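Local coordinates for RNA-binding protein RMD9, mitochondrial (Saccharomyces cerevisiae S288C, PDB 7A9X) that binds a dodecameric motif in the 3'-UTRs of mitochondrial mRNAs and takes part in their processing or stability, at residues D134-S139 with I476-L481; R440-S445 with L458-E463; T452-I457 with I541-K546. One frame throughout, in Å; residues are numbered along the deposited sequence.

Interaction 1 of 3, residues D134-S139 with I476-L481; sequences DYDSQS and IANADL. With nucleotides of chain B.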
loop_
_atom_site.group_PDB
_atom_site.type_symbol
_atom_site.label_atom_id
_atom_site.label_comp_id
_atom_site.label_asym_id
_atom_site.label_seq_id
_atom_site.Cartn_x
_atom_site.Cartn_y
_atom_site.Cartn_z
ATOM N N ASP A 134 10.341 3.102 -8.491
ATOM C CA ASP A 134 10.683 4.445 -8.048
ATOM C C ASP A 134 9.563 5.422 -8.387
ATOM O O ASP A 134 8.911 5.320 -9.429
ATOM C CB ASP A 134 11.990 4.901 -8.695
ATOM C CG ASP A 134 13.148 3.976 -8.381
ATOM O OD1 ASP A 134 13.091 3.285 -7.343
ATOM O OD2 ASP A 134 14.115 3.940 -9.169
ATOM N N TYR A 135 9.348 6.384 -7.487
ATOM C CA TYR A 135 8.258 7.340 -7.662
ATOM C C TYR A 135 8.484 8.256 -8.858
ATOM O O TYR A 135 7.515 8.733 -9.458
ATOM C CB TYR A 135 8.087 8.185 -6.398
ATOM C CG TYR A 135 7.744 7.404 -5.152
ATOM C CD1 TYR A 135 7.170 6.142 -5.231
ATOM C CD2 TYR A 135 7.991 7.934 -3.892
ATOM C CE1 TYR A 135 6.854 5.429 -4.091
ATOM C CE2 TYR A 135 7.680 7.229 -2.747
ATOM C CZ TYR A 135 7.114 5.979 -2.850
ATOM O OH TYR A 135 6.804 5.278 -1.711
ATOM N N ASP A 136 9.740 8.524 -9.205
ATOM C CA ASP A 136 10.058 9.482 -10.253
ATOM C C ASP A 136 10.175 8.851 -11.635
ATOM O O ASP A 136 10.383 9.577 -12.613
ATOM C CB ASP A 136 11.364 10.215 -9.915
ATOM C CG ASP A 136 12.550 9.276 -9.814
ATOM O OD1 ASP A 136 12.350 8.096 -9.453
ATOM O OD2 ASP A 136 13.684 9.716 -10.100
ATOM N N SER A 137 10.051 7.531 -11.744
ATOM C CA SER A 137 10.170 6.832 -13.014
ATOM C C SER A 137 8.806 6.336 -13.473
ATOM O O SER A 137 7.849 6.279 -12.697
ATOM C CB SER A 137 11.147 5.655 -12.907
ATOM O OG SER A 137 10.598 4.613 -12.121
ATOM N N GLN A 138 8.725 5.991 -14.758
ATOM C CA GLN A 138 7.486 5.467 -15.319
ATOM C C GLN A 138 7.194 4.087 -14.748
ATOM O O GLN A 138 8.096 3.260 -14.583
ATOM C CB GLN A 138 7.579 5.391 -16.848
ATOM C CG GLN A 138 6.242 5.161 -17.570
ATOM C CD GLN A 138 5.777 3.712 -17.551
ATOM O OE1 GLN A 138 6.583 2.788 -17.447
ATOM N NE2 GLN A 138 4.468 3.512 -17.646
ATOM N N SER A 139 5.923 3.832 -14.456
ATOM C CA SER A 139 5.530 2.543 -13.909
ATOM C C SER A 139 4.131 2.192 -14.387
ATOM O O SER A 139 3.255 3.059 -14.458
ATOM C CB SER A 139 5.573 2.548 -12.377
ATOM O OG SER A 139 4.501 3.307 -11.842
ATOM N N ILE A 476 20.168 7.166 -13.039
ATOM C CA ILE A 476 20.208 7.333 -11.591
ATOM C C ILE A 476 18.912 7.992 -11.140
ATOM O O ILE A 476 18.585 9.103 -11.571
ATOM C CB ILE A 476 21.427 8.164 -11.163
ATOM C CG1 ILE A 476 22.721 7.405 -11.463
ATOM C CG2 ILE A 476 21.335 8.525 -9.691
ATOM C CD1 ILE A 476 23.969 8.123 -10.998
ATOM N N ALA A 477 18.177 7.314 -10.264
ATOM C CA ALA A 477 16.894 7.805 -9.796
ATOM C C ALA A 477 17.076 8.722 -8.588
ATOM O O ALA A 477 18.174 8.880 -8.049
ATOM C CB ALA A 477 15.968 6.639 -9.462
ATOM N N ASN A 478 15.968 9.333 -8.159
ATOM C CA ASN A 478 16.007 10.219 -7.000
ATOM C C ASN A 478 16.394 9.467 -5.733
ATOM O O ASN A 478 17.154 9.984 -4.906
ATOM C CB ASN A 478 14.655 10.908 -6.816
ATOM C CG ASN A 478 14.451 12.060 -7.778
ATOM O OD1 ASN A 478 15.408 12.596 -8.341
ATOM N ND2 ASN A 478 13.199 12.459 -7.962
ATOM N N ALA A 479 15.884 8.244 -5.562
ATOM C CA ALA A 479 16.187 7.484 -4.352
ATOM C C ALA A 479 17.674 7.180 -4.238
ATOM O O ALA A 479 18.200 7.060 -3.126
ATOM C CB ALA A 479 15.372 6.191 -4.318
ATOM N N ASP A 480 18.370 7.057 -5.371
ATOM C CA ASP A 480 19.813 6.846 -5.323
ATOM C C ASP A 480 20.534 8.090 -4.818
ATOM O O ASP A 480 21.422 7.996 -3.963
ATOM C CB ASP A 480 20.330 6.446 -6.706
ATOM C CG ASP A 480 19.785 5.112 -7.169
ATOM O OD1 ASP A 480 19.800 4.156 -6.366
ATOM O OD2 ASP A 480 19.327 5.020 -8.327
ATOM N N LEU A 481 20.155 9.265 -5.326
ATOM C CA LEU A 481 20.793 10.499 -4.883
ATOM C C LEU A 481 20.357 10.884 -3.476
ATOM O O LEU A 481 21.144 11.470 -2.724
ATOM C CB LEU A 481 20.488 11.630 -5.866
ATOM C CG LEU A 481 20.977 11.434 -7.303
ATOM C CD1 LEU A 481 20.569 12.613 -8.172
ATOM C CD2 LEU A 481 22.486 11.233 -7.341
ATOM P P C B 12 14.188 6.958 1.969
ATOM O OP1 C B 12 14.980 8.048 2.591
ATOM O OP2 C B 12 13.003 6.410 2.675
ATOM O "O5'" C B 12 13.724 7.460 0.529
ATOM C "C5'" C B 12 14.612 8.209 -0.291
ATOM C "C4'" C B 12 13.882 9.045 -1.315
ATOM O "O4'" C B 12 13.448 8.197 -2.413
ATOM C "C3'" C B 12 12.639 9.784 -0.817
ATOM O "O3'" C B 12 12.583 11.079 -1.411
ATOM C "C2'" C B 12 11.489 8.928 -1.344
ATOM O "O2'" C B 12 10.286 9.634 -1.560
ATOM C "C1'" C B 12 12.068 8.391 -2.650
ATOM N N1 C B 12 11.494 7.104 -3.076
ATOM C C2 C B 12 11.102 6.953 -4.410
ATOM O O2 C B 12 11.252 7.903 -5.193
ATOM N N3 C B 12 10.571 5.777 -4.817
ATOM C C4 C B 12 10.425 4.775 -3.952
ATOM N N4 C B 12 9.896 3.636 -4.407
ATOM C C5 C B 12 10.812 4.900 -2.584
ATOM C C6 C B 12 11.338 6.070 -2.193
HETATM O O HOH W 1 13.653 7.392 -6.886
#
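The pocket for nucleotide C12 of chain B, in the RNA-binding site of this pentatricopeptide-repeat protein, is a seam where Asp136 meets Asn478 at the start of helix 478-486. It illustrates how two distant parts of a chain can share one base. Asn478 N donates to Asp136 OD2 over 3.0 Å, approaching from above the carboxylate plane, 43° out of it. A chi1 of 61° sets Asp136 CG between its own backbone N and carbonyl carbon, which turns the carboxylate to the helix start. There it lies near the Asn478 amide, the two planes 25° apart, with Asn478 ND2 3.5 Å from Asp136 CB. The other oxygen, Asp136 OD1, accepts from a water that also gives a proton to C12 O2 and takes one from Ala479 N, 2.7 Å away, so three groups fix its place. The base is read by the loop backbone too: Tyr135 N donates to C12 N3 at 3.0 Å and, weakly, to C12 O2. One face of the Tyr135 ring lies against the base, offset toward the rim, with C12 N3 3.2 Å above its plane. Across the pocket, Ala479 CB touches C12 O4' at 3.4 Å. Asp134 OD2 packs on Ala477 CB, while Asp134 OD1 is salt-bridged to Arg440 and Arg131. The 134-139 segment lies in the loop between helix 105-128 and helix 140-147; on the partner segment, Ile476 and Leu481 rest on Trp461 of helix 454-470, and Asp136 also touches Gln560 of helix 559-563.

Interaction 2 of 3, residues R440-S445 with L458-E463; sequences RILLKS and LDRWLE. With nucleotides of chain B.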
loop_
_atom_site.group_PDB
_atom_site.type_symbol
_atom_site.label_atom_id
_atom_site.label_comp_id
_atom_site.label_asym_id
_atom_site.label_seq_id
_atom_site.Cartn_x
_atom_site.Cartn_y
_atom_site.Cartn_z
ATOM N N ARG A 440 20.984 0.855 -1.565
ATOM C CA ARG A 440 20.551 2.209 -1.233
ATOM C C ARG A 440 20.556 2.434 0.273
ATOM O O ARG A 440 21.038 3.466 0.750
ATOM C CB ARG A 440 19.160 2.476 -1.809
ATOM C CG ARG A 440 19.143 2.747 -3.301
ATOM C CD ARG A 440 17.725 2.842 -3.832
ATOM N NE ARG A 440 17.703 3.173 -5.253
ATOM C CZ ARG A 440 16.608 3.167 -6.006
ATOM N NH1 ARG A 440 15.436 2.841 -5.475
ATOM N NH2 ARG A 440 16.687 3.483 -7.291
ATOM N N ILE A 441 20.029 1.474 1.037
ATOM C CA ILE A 441 19.943 1.636 2.485
ATOM C C ILE A 441 21.327 1.583 3.116
ATOM O O ILE A 441 21.622 2.326 4.059
ATOM C CB ILE A 441 19.006 0.572 3.083
ATOM C CG1 ILE A 441 17.603 0.708 2.489
ATOM C CG2 ILE A 441 18.955 0.700 4.598
ATOM C CD1 ILE A 441 16.711 -0.473 2.768
ATOM N N LEU A 442 22.199 0.706 2.607
ATOM C CA LEU A 442 23.557 0.619 3.138
ATOM C C LEU A 442 24.297 1.941 2.979
ATOM O O LEU A 442 25.060 2.345 3.864
ATOM C CB LEU A 442 24.316 -0.516 2.450
ATOM C CG LEU A 442 23.966 -1.934 2.907
ATOM C CD1 LEU A 442 24.507 -2.964 1.932
ATOM C CD2 LEU A 442 24.515 -2.189 4.300
ATOM N N LEU A 443 24.080 2.635 1.860
ATOM C CA LEU A 443 24.644 3.973 1.711
ATOM C C LEU A 443 23.972 4.957 2.660
ATOM O O LEU A 443 24.652 5.751 3.322
ATOM C CB LEU A 443 24.508 4.448 0.265
ATOM C CG LEU A 443 24.978 5.878 -0.020
ATOM C CD1 LEU A 443 26.451 6.044 0.324
ATOM C CD2 LEU A 443 24.720 6.256 -1.471
ATOM N N LYS A 444 22.639 4.915 2.743
ATOM C CA LYS A 444 21.913 5.815 3.632
ATOM C C LYS A 444 22.333 5.633 5.085
ATOM O O LYS A 444 22.367 6.605 5.849
ATOM C CB LYS A 444 20.407 5.585 3.484
ATOM C CG LYS A 444 19.526 6.552 4.265
ATOM C CD LYS A 444 18.075 6.086 4.273
ATOM C CE LYS A 444 17.126 7.192 4.708
ATOM N NZ LYS A 444 17.489 7.792 6.019
ATOM N N SER A 445 22.668 4.399 5.478
ATOM C CA SER A 445 22.991 4.112 6.873
ATOM C C SER A 445 24.218 4.880 7.350
ATOM O O SER A 445 24.346 5.151 8.548
ATOM C CB SER A 445 23.202 2.610 7.061
ATOM O OG SER A 445 22.022 1.886 6.750
ATOM N N LEU A 458 32.204 6.543 -0.565
ATOM C CA LEU A 458 32.439 6.292 -1.982
ATOM C C LEU A 458 32.245 4.821 -2.326
ATOM O O LEU A 458 31.652 4.495 -3.360
ATOM C CB LEU A 458 33.847 6.750 -2.370
ATOM C CG LEU A 458 34.046 8.238 -2.652
ATOM C CD1 LEU A 458 35.528 8.567 -2.744
ATOM C CD2 LEU A 458 33.331 8.628 -3.935
ATOM N N ASP A 459 32.732 3.920 -1.470
ATOM C CA ASP A 459 32.639 2.491 -1.759
ATOM C C ASP A 459 31.187 2.037 -1.839
ATOM O O ASP A 459 30.800 1.315 -2.765
ATOM C CB ASP A 459 33.396 1.689 -0.699
ATOM C CG ASP A 459 34.887 1.955 -0.723
ATOM O OD1 ASP A 459 35.436 2.190 -1.821
ATOM O OD2 ASP A 459 35.510 1.934 0.358
ATOM N N ARG A 460 30.366 2.449 -0.872
ATOM C CA ARG A 460 28.962 2.059 -0.895
ATOM C C ARG A 460 28.191 2.776 -1.995
ATOM O O ARG A 460 27.159 2.267 -2.446
ATOM C CB ARG A 460 28.324 2.316 0.472
ATOM C CG ARG A 460 28.936 1.483 1.589
ATOM C CD ARG A 460 28.072 1.478 2.841
ATOM N NE ARG A 460 28.721 0.766 3.938
ATOM C CZ ARG A 460 28.638 -0.546 4.134
ATOM N NH1 ARG A 460 27.929 -1.304 3.307
ATOM N NH2 ARG A 460 29.267 -1.104 5.160
ATOM N N TRP A 461 28.669 3.940 -2.444
ATOM C CA TRP A 461 28.058 4.587 -3.599
ATOM C C TRP A 461 28.455 3.896 -4.896
ATOM O O TRP A 461 27.610 3.682 -5.771
ATOM C CB TRP A 461 28.446 6.064 -3.655
ATOM C CG TRP A 461 28.150 6.698 -4.987
ATOM C CD1 TRP A 461 29.015 6.851 -6.035
ATOM C CD2 TRP A 461 26.896 7.244 -5.421
ATOM N NE1 TRP A 461 28.379 7.462 -7.088
ATOM C CE2 TRP A 461 27.079 7.715 -6.738
ATOM C CE3 TRP A 461 25.639 7.384 -4.824
ATOM C CZ2 TRP A 461 26.053 8.317 -7.464
ATOM C CZ3 TRP A 461 24.622 7.981 -5.549
ATOM C CH2 TRP A 461 24.835 8.441 -6.855
ATOM N N LEU A 462 29.738 3.550 -5.038
ATOM C CA LEU A 462 30.190 2.859 -6.240
ATOM C C LEU A 462 29.493 1.514 -6.394
ATOM O O LEU A 462 29.023 1.170 -7.485
ATOM C CB LEU A 462 31.709 2.677 -6.201
ATOM C CG LEU A 462 32.558 3.943 -6.319
ATOM C CD1 LEU A 462 34.025 3.633 -6.058
ATOM C CD2 LEU A 462 32.376 4.590 -7.684
ATOM N N GLU A 463 29.405 0.744 -5.306
ATOM C CA GLU A 463 28.754 -0.560 -5.380
ATOM C C GLU A 463 27.268 -0.427 -5.693
ATOM O O GLU A 463 26.677 -1.340 -6.281
ATOM C CB GLU A 463 28.966 -1.328 -4.074
ATOM C CG GLU A 463 28.628 -2.809 -4.167
ATOM C CD GLU A 463 29.034 -3.587 -2.930
ATOM O OE1 GLU A 463 29.635 -2.984 -2.015
ATOM O OE2 GLU A 463 28.754 -4.803 -2.873
ATOM P P U B 11 11.655 2.952 4.130
ATOM O OP1 U B 11 12.000 3.719 5.357
ATOM O OP2 U B 11 10.323 3.144 3.504
ATOM O "O5'" U B 11 12.768 3.247 3.026
ATOM C "C5'" U B 11 14.148 3.189 3.344
ATOM C "C4'" U B 11 15.004 3.337 2.112
ATOM O "O4'" U B 11 14.847 2.172 1.260
ATOM C "C3'" U B 11 14.665 4.505 1.200
ATOM O "O3'" U B 11 15.185 5.739 1.656
ATOM C "C2'" U B 11 15.235 4.053 -0.137
ATOM O "O2'" U B 11 16.644 4.221 -0.167
ATOM C "C1'" U B 11 14.932 2.556 -0.098
ATOM N N1 U B 11 13.647 2.234 -0.755
ATOM C C2 U B 11 13.602 2.238 -2.138
ATOM O O2 U B 11 14.567 2.492 -2.839
ATOM N N3 U B 11 12.377 1.926 -2.673
ATOM C C4 U B 11 11.222 1.622 -1.980
ATOM O O4 U B 11 10.190 1.365 -2.602
ATOM C C5 U B 11 11.352 1.641 -0.557
ATOM C C6 U B 11 12.532 1.940 -0.008
#
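Leu442 and Leu443 of segment 440-445 (helix 436-445) meet Arg460 and Trp461 of segment 458-463 (helix 454-470), the two segments running nearly antiparallel (164°), axes 9.0 Å apart. First in the segment, Arg440 turns away from the partner helix, its chain extended from CG to NE, and NH1 donates to O2 of U11 of chain B over 2.8 Å. With a leucine in its place the uracil O2 would probably lose this donor, and the carboxylates of Asp134 and Asp480 a charged mate. Ile441 CG1 packs on the U11 sugar, 3.4 Å from O4'. Leu442 faces the partner helix: its O lies 3.3 Å from Arg460 CD, and its CD2 meets Arg460 NH1, which is salt-bridged to Asp424. Such antiparallel pairing is consistent with the helical hairpin of a pentatricopeptide repeat, here the inferred PPR8, with RNA on the first helix. Leu443, CG anti to the backbone N (chi1 176°), brings CD2 to the edge of the Trp461 ring, 3.7 Å from CE3; that ring also stacks edge-to-face with Tyr551. Lys444, bent at its last torsion, passes U11 O3' with CE. Ser445 OG donates to Ile441 O at 2.8 Å from above the carbonyl plane; the same oxygen also accepts from Ser445 N.

Interaction 3 of 3, residues T452-I457 with I541-K546; sequences TNNEEI and IELYLK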
loop_
_atom_site.group_PDB
_atom_site.type_symbol
_atom_site.label_atom_id
_atom_site.label_comp_id
_atom_site.label_asym_id
_atom_site.label_seq_id
_atom_site.Cartn_x
_atom_site.Cartn_y
_atom_site.Cartn_z
ATOM N N THR A 452 32.869 6.561 10.271
ATOM C CA THR A 452 33.034 6.258 8.857
ATOM C C THR A 452 33.818 7.395 8.218
ATOM O O THR A 452 34.003 8.459 8.812
ATOM C CB THR A 452 31.686 6.052 8.155
ATOM O OG1 THR A 452 31.902 5.822 6.757
ATOM C CG2 THR A 452 30.794 7.270 8.332
ATOM N N ASN A 453 34.278 7.155 6.993
ATOM C CA ASN A 453 35.089 8.112 6.258
ATOM C C ASN A 453 34.508 8.314 4.865
ATOM O O ASN A 453 33.582 7.614 4.445
ATOM C CB ASN A 453 36.553 7.651 6.173
ATOM C CG ASN A 453 36.684 6.194 5.757
ATOM O OD1 ASN A 453 35.793 5.632 5.119
ATOM N ND2 ASN A 453 37.801 5.574 6.122
ATOM N N ASN A 454 35.065 9.290 4.145
ATOM C CA ASN A 454 34.640 9.533 2.771
ATOM C C ASN A 454 34.993 8.376 1.846
ATOM O O ASN A 454 34.410 8.266 0.762
ATOM C CB ASN A 454 35.258 10.833 2.251
ATOM C CG ASN A 454 34.646 12.065 2.891
ATOM O OD1 ASN A 454 34.021 11.984 3.949
ATOM N ND2 ASN A 454 34.818 13.214 2.246
ATOM N N GLU A 455 35.930 7.515 2.249
ATOM C CA GLU A 455 36.258 6.342 1.447
ATOM C C GLU A 455 35.120 5.329 1.469
ATOM O O GLU A 455 34.726 4.801 0.424
ATOM C CB GLU A 455 37.551 5.705 1.956
ATOM C CG GLU A 455 38.669 6.694 2.214
ATOM C CD GLU A 455 39.901 6.036 2.797
ATOM O OE1 GLU A 455 40.019 4.798 2.689
ATOM O OE2 GLU A 455 40.748 6.754 3.368
ATOM N N GLU A 456 34.580 5.044 2.659
ATOM C CA GLU A 456 33.473 4.100 2.754
ATOM C C GLU A 456 32.218 4.642 2.083
ATOM O O GLU A 456 31.449 3.872 1.495
ATOM C CB GLU A 456 33.190 3.762 4.217
ATOM C CG GLU A 456 32.151 2.672 4.401
ATOM C CD GLU A 456 31.927 2.323 5.858
ATOM O OE1 GLU A 456 30.920 1.649 6.159
ATOM O OE2 GLU A 456 32.759 2.724 6.698
ATOM N N ILE A 457 31.998 5.956 2.156
ATOM C CA ILE A 457 30.859 6.560 1.469
ATOM C C ILE A 457 30.991 6.369 -0.036
ATOM O O ILE A 457 30.011 6.059 -0.726
ATOM C CB ILE A 457 30.736 8.047 1.848
ATOM C CG1 ILE A 457 30.540 8.195 3.360
ATOM C CG2 ILE A 457 29.586 8.697 1.099
ATOM C CD1 ILE A 457 30.341 9.622 3.815
ATOM N N ILE A 541 30.268 17.103 2.595
ATOM C CA ILE A 541 29.501 17.902 1.641
ATOM C C ILE A 541 30.297 18.110 0.358
ATOM O O ILE A 541 29.733 18.134 -0.745
ATOM C CB ILE A 541 29.081 19.239 2.279
ATOM C CG1 ILE A 541 28.119 18.986 3.443
ATOM C CG2 ILE A 541 28.444 20.155 1.248
ATOM C CD1 ILE A 541 27.604 20.246 4.093
ATOM N N GLU A 542 31.620 18.246 0.475
ATOM C CA GLU A 542 32.450 18.385 -0.718
ATOM C C GLU A 542 32.438 17.110 -1.554
ATOM O O GLU A 542 32.354 17.168 -2.786
ATOM C CB GLU A 542 33.878 18.759 -0.324
ATOM C CG GLU A 542 33.967 20.071 0.434
ATOM C CD GLU A 542 35.395 20.547 0.603
ATOM O OE1 GLU A 542 35.639 21.764 0.464
ATOM O OE2 GLU A 542 36.274 19.701 0.872
ATOM N N LEU A 543 32.516 15.947 -0.902
ATOM C CA LEU A 543 32.406 14.686 -1.628
ATOM C C LEU A 543 31.034 14.549 -2.279
ATOM O O LEU A 543 30.914 14.039 -3.400
ATOM C CB LEU A 543 32.670 13.512 -0.685
ATOM C CG LEU A 543 32.577 12.123 -1.320
ATOM C CD1 LEU A 543 33.673 11.934 -2.357
ATOM C CD2 LEU A 543 32.645 11.039 -0.259
ATOM N N TYR A 544 29.990 15.010 -1.589
ATOM C CA TYR A 544 28.635 14.940 -2.124
ATOM C C TYR A 544 28.501 15.765 -3.399
ATOM O O TYR A 544 27.939 15.301 -4.397
ATOM C CB TYR A 544 27.647 15.411 -1.058
ATOM C CG TYR A 544 26.248 15.689 -1.552
ATOM C CD1 TYR A 544 25.354 14.654 -1.791
ATOM C CD2 TYR A 544 25.813 16.992 -1.754
ATOM C CE1 TYR A 544 24.071 14.909 -2.233
ATOM C CE2 TYR A 544 24.534 17.258 -2.192
ATOM C CZ TYR A 544 23.666 16.212 -2.428
ATOM O OH TYR A 544 22.389 16.470 -2.865
ATOM N N LEU A 545 29.022 16.995 -3.384
ATOM C CA LEU A 545 28.943 17.844 -4.569
ATOM C C LEU A 545 29.857 17.349 -5.680
ATOM O O LEU A 545 29.596 17.611 -6.859
ATOM C CB LEU A 545 29.285 19.287 -4.204
ATOM C CG LEU A 545 28.273 20.002 -3.311
ATOM C CD1 LEU A 545 28.821 21.344 -2.861
ATOM C CD2 LEU A 545 26.951 20.180 -4.044
ATOM N N LYS A 546 30.931 16.642 -5.327
ATOM C CA LYS A 546 31.821 16.100 -6.347
ATOM C C LYS A 546 31.161 14.950 -7.099
ATOM O O LYS A 546 31.277 14.856 -8.326
ATOM C CB LYS A 546 33.130 15.644 -5.706
ATOM C CG LYS A 546 34.067 14.925 -6.658
ATOM C CD LYS A 546 35.300 14.427 -5.932
ATOM C CE LYS A 546 36.083 15.578 -5.329
ATOM N NZ LYS A 546 37.322 15.099 -4.664
#
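The carboxamide of Asn454 is the flat group of this contact, and it lies against Leu543: Leu543 CD2 sits 3.9 Å from Asn454 CG, while Leu543 CB approaches Asn454 ND2 at 3.6 Å. The polar end of the same amide is used elsewhere, ND2 donating to the backbone O of Asp539 just ahead of helix 540-551. The case exemplifies a polar side chain that packs along an aliphatic neighbour and keeps its hydrogen bond for the backbone beside it. A chi1 of 180° points the Leu543 branch away from its own amide nitrogen and carries CD2 into the angle between Asn454 and Ile457, one turn apart. That methyl lies 3.4 Å from Asn454 O and 3.6 Å from Asn454 CB, and Ile457 CG2 meets it less closely, at 4.1 Å. Leu543 slides past both residues, its side chain directed opposite to theirs. The start of helix 454-470 is fixed by its own N-cap, for Asn453 OD1 accepts from Glu456 N over 2.8 Å, the donor tilted 30° from the carbonyl plane. Glu456 in turn is salt-bridged to Arg460. The contact thus joins helix 454-470, of the inferred repeat PPR8, to helix 540-551, beyond the last annotated repeat, and Leu484 of helix 478-486 touches both Ile457 and Tyr544. No hydrogen bond links the two segments themselves, so across them the contact is van der Waals packing round Leu543 CD2, and the polar end of Asn454 is met by the backbone of Asp539.

In the fold
The three contacts lie on the same side of the chain's centre; interactions 1 and 2 touch the RNA, and interaction 3 stays about 6 Å from it (nearest atoms). Interaction 1 is partly buried and polar, built on a carboxylate, a water and the base between segments far apart in sequence. Interactions 2 and 3 are buried, lack hydrogen bonds across their segments and share helix 454-470, interaction 2 mixing leucines with an arginine and a tryptophan inside an inferred repeat, interaction 3 reaching helix 540-551 beyond it. Arg440 couples interactions 1 and 2 by salt bridges to Asp134 and Asp480. Interactions 2 and 3 meet through Leu458 CD2 and Leu543 CD1, 3.7 Å apart, whereas interactions 1 and 3 do not touch.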